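Local coordinates for lantibiotic dehydratase (Microbispora corallina, PDB 5EHK) that dehydrates serine and threonine residues of the NAI-107 lantibiotic precursor peptide in a tRNA-dependent reaction, using glutamyl-tRNA as the glutamyl donor, at the interface of chains A and B. Numbering follows the deposited sequence. Chains: chain A/B, Lantibiotic dehydratase.

The interface of chains A and B. Residues chain A 695-696, 720-721; chain B 464, 467-468, 471.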
loop_
_atom_site.group_PDB
_atom_site.type_symbol
_atom_site.label_atom_id
_atom_site.label_comp_id
_atom_site.label_asym_id
_atom_site.label_seq_id
_atom_site.Cartn_x
_atom_site.Cartn_y
_atom_site.Cartn_z
ATOM N N ASP A 695 -28.142 -7.329 7.386
ATOM C CA ASP A 695 -27.644 -8.370 6.465
ATOM C C ASP A 695 -28.601 -9.584 6.367
ATOM O O ASP A 695 -29.003 -10.010 5.278
ATOM C CB ASP A 695 -26.274 -8.877 6.916
ATOM C CG ASP A 695 -25.297 -7.756 7.238
ATOM O OD1 ASP A 695 -25.413 -7.156 8.328
ATOM O OD2 ASP A 695 -24.402 -7.482 6.415
ATOM N N GLN A 696 -28.980 -10.115 7.525
ATOM C CA GLN A 696 -29.863 -11.277 7.610
ATOM C C GLN A 696 -31.157 -11.087 6.829
ATOM O O GLN A 696 -31.816 -12.055 6.459
ATOM C CB GLN A 696 -30.247 -11.531 9.064
ATOM C CG GLN A 696 -29.127 -11.996 9.966
ATOM C CD GLN A 696 -29.589 -12.082 11.403
ATOM O OE1 GLN A 696 -30.564 -11.420 11.793
ATOM N NE2 GLN A 696 -28.898 -12.891 12.204
ATOM N N GLU A 720 -34.814 -10.874 17.659
ATOM C CA GLU A 720 -33.505 -11.476 17.875
ATOM C C GLU A 720 -32.434 -10.484 18.347
ATOM O O GLU A 720 -31.427 -10.884 18.960
ATOM C CB GLU A 720 -33.024 -12.156 16.599
ATOM C CG GLU A 720 -31.687 -12.869 16.746
ATOM C CD GLU A 720 -31.170 -13.345 15.413
ATOM O OE1 GLU A 720 -31.973 -13.295 14.451
ATOM O OE2 GLU A 720 -29.972 -13.729 15.321
ATOM N N TRP A 721 -32.619 -9.201 18.034
ATOM C CA TRP A 721 -31.605 -8.202 18.373
ATOM C C TRP A 721 -32.226 -7.082 19.195
ATOM O O TRP A 721 -31.539 -6.130 19.584
ATOM C CB TRP A 721 -30.951 -7.641 17.106
ATOM C CG TRP A 721 -30.297 -8.687 16.275
ATOM C CD1 TRP A 721 -30.736 -9.178 15.082
ATOM C CD2 TRP A 721 -29.099 -9.399 16.582
ATOM N NE1 TRP A 721 -29.877 -10.142 14.620
ATOM C CE2 TRP A 721 -28.867 -10.300 15.531
ATOM C CE3 TRP A 721 -28.202 -9.363 17.644
ATOM C CZ2 TRP A 721 -27.773 -11.151 15.512
ATOM C CZ3 TRP A 721 -27.123 -10.209 17.627
ATOM C CH2 TRP A 721 -26.915 -11.094 16.568
ATOM N N ARG B 464 -21.594 -11.722 13.837
ATOM C CA ARG B 464 -22.856 -12.215 14.403
ATOM C C ARG B 464 -22.599 -13.345 15.389
ATOM O O ARG B 464 -23.205 -13.402 16.462
ATOM C CB ARG B 464 -23.785 -12.747 13.327
ATOM C CG ARG B 464 -24.568 -11.708 12.643
ATOM C CD ARG B 464 -25.722 -12.321 11.860
ATOM N NE ARG B 464 -25.298 -13.331 10.893
ATOM C CZ ARG B 464 -24.841 -13.047 9.674
ATOM N NH1 ARG B 464 -24.694 -11.776 9.300
ATOM N NH2 ARG B 464 -24.492 -14.027 8.842
ATOM N N ALA B 467 -21.441 -11.949 18.562
ATOM C CA ALA B 467 -22.498 -11.230 19.256
ATOM C C ALA B 467 -23.508 -12.201 19.864
ATOM O O ALA B 467 -23.753 -12.158 21.069
ATOM C CB ALA B 467 -23.187 -10.270 18.324
ATOM N N LYS B 468 -24.076 -13.077 19.031
ATOM C CA LYS B 468 -24.991 -14.115 19.498
ATOM C C LYS B 468 -24.410 -14.864 20.683
ATOM O O LYS B 468 -25.068 -15.018 21.714
ATOM C CB LYS B 468 -25.364 -15.071 18.372
ATOM C CG LYS B 468 -26.340 -14.454 17.377
ATOM C CD LYS B 468 -26.737 -15.411 16.256
ATOM C CE LYS B 468 -25.554 -15.738 15.325
ATOM N NZ LYS B 468 -25.898 -16.686 14.206
ATOM N N ARG B 471 -24.615 -12.364 23.821
ATOM C CA ARG B 471 -25.925 -12.117 24.368
ATOM C C ARG B 471 -26.287 -13.286 25.264
ATOM O O ARG B 471 -26.709 -13.111 26.404
ATOM C CB ARG B 471 -26.936 -11.992 23.231
ATOM C CG ARG B 471 -26.695 -10.800 22.344
ATOM C CD ARG B 471 -27.172 -9.501 22.994
ATOM N NE ARG B 471 -28.553 -9.606 23.459
ATOM C CZ ARG B 471 -29.618 -9.665 22.659
ATOM N NH1 ARG B 471 -29.471 -9.619 21.335
ATOM N NH2 ARG B 471 -30.834 -9.771 23.185
#
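The benzo end of A:Trp721 is the apolar centre of this patch, which belongs to a two-fold symmetric contact between copies of a LanB-type, tRNA-dependent lantibiotic dehydratase. Within the N-terminal lantibiotic dehydratase region, the last turn of helix 707-721 and the 3-10 turn 695-697 of chain A meet one flank of helix 460-471 of chain B. This pairing may or may not be the biological dimer. With CG anti to its carbonyl carbon (chi1 -59°), A:Trp721 points its six-membered ring at the helix, tip first: CH2 of A:Trp721 lies 3.5 Å from CG of B:Lys468. Beside it, CZ3 of A:Trp721 is 4.0 Å from the methyl CB of B:Ala467. The lysine crosses the indole obliquely, and the packing is done by CG of its aliphatic stem. On chain A's own side, CG of A:Glu720 covers one indole face near the rim, 3.9 Å above the plane.

The indole N-H is satisfied within chain A. NE1 of A:Trp721 donates to the amide oxygen OE1 of A:Gln696 at 3.2 Å, nearly straight (167° at H); the oxygen lies in the ring plane, although the donor stands 41° out of the carbonyl plane. This bond, together with a weak one from NE2 to the A:Glu720 carboxylate, helps fix the amide's rotation. The extended A:Gln696 and B:Arg464 run alongside in opposite senses, the glutamine CD 3.9 Å from the arginine CD; amide and guanidinium planes are markedly tilted, not stacked.

At the rim, B:Arg471 folds at chi2 and chi3, so that NH1 makes a weak hydrogen bond to the backbone O of A:Glu720 (3.3 Å); CE3 of A:Trp721 meets the guanidinium edge in its plane. Groups of opposite formal charge lie near each other without their charged atoms touching: OE2 of A:Glu720 is 5.2 Å from NZ of B:Lys468, and OD1 of A:Asp695 is 4.8 Å from NH1 of B:Arg464, separations that may still give mild electrostatic attraction.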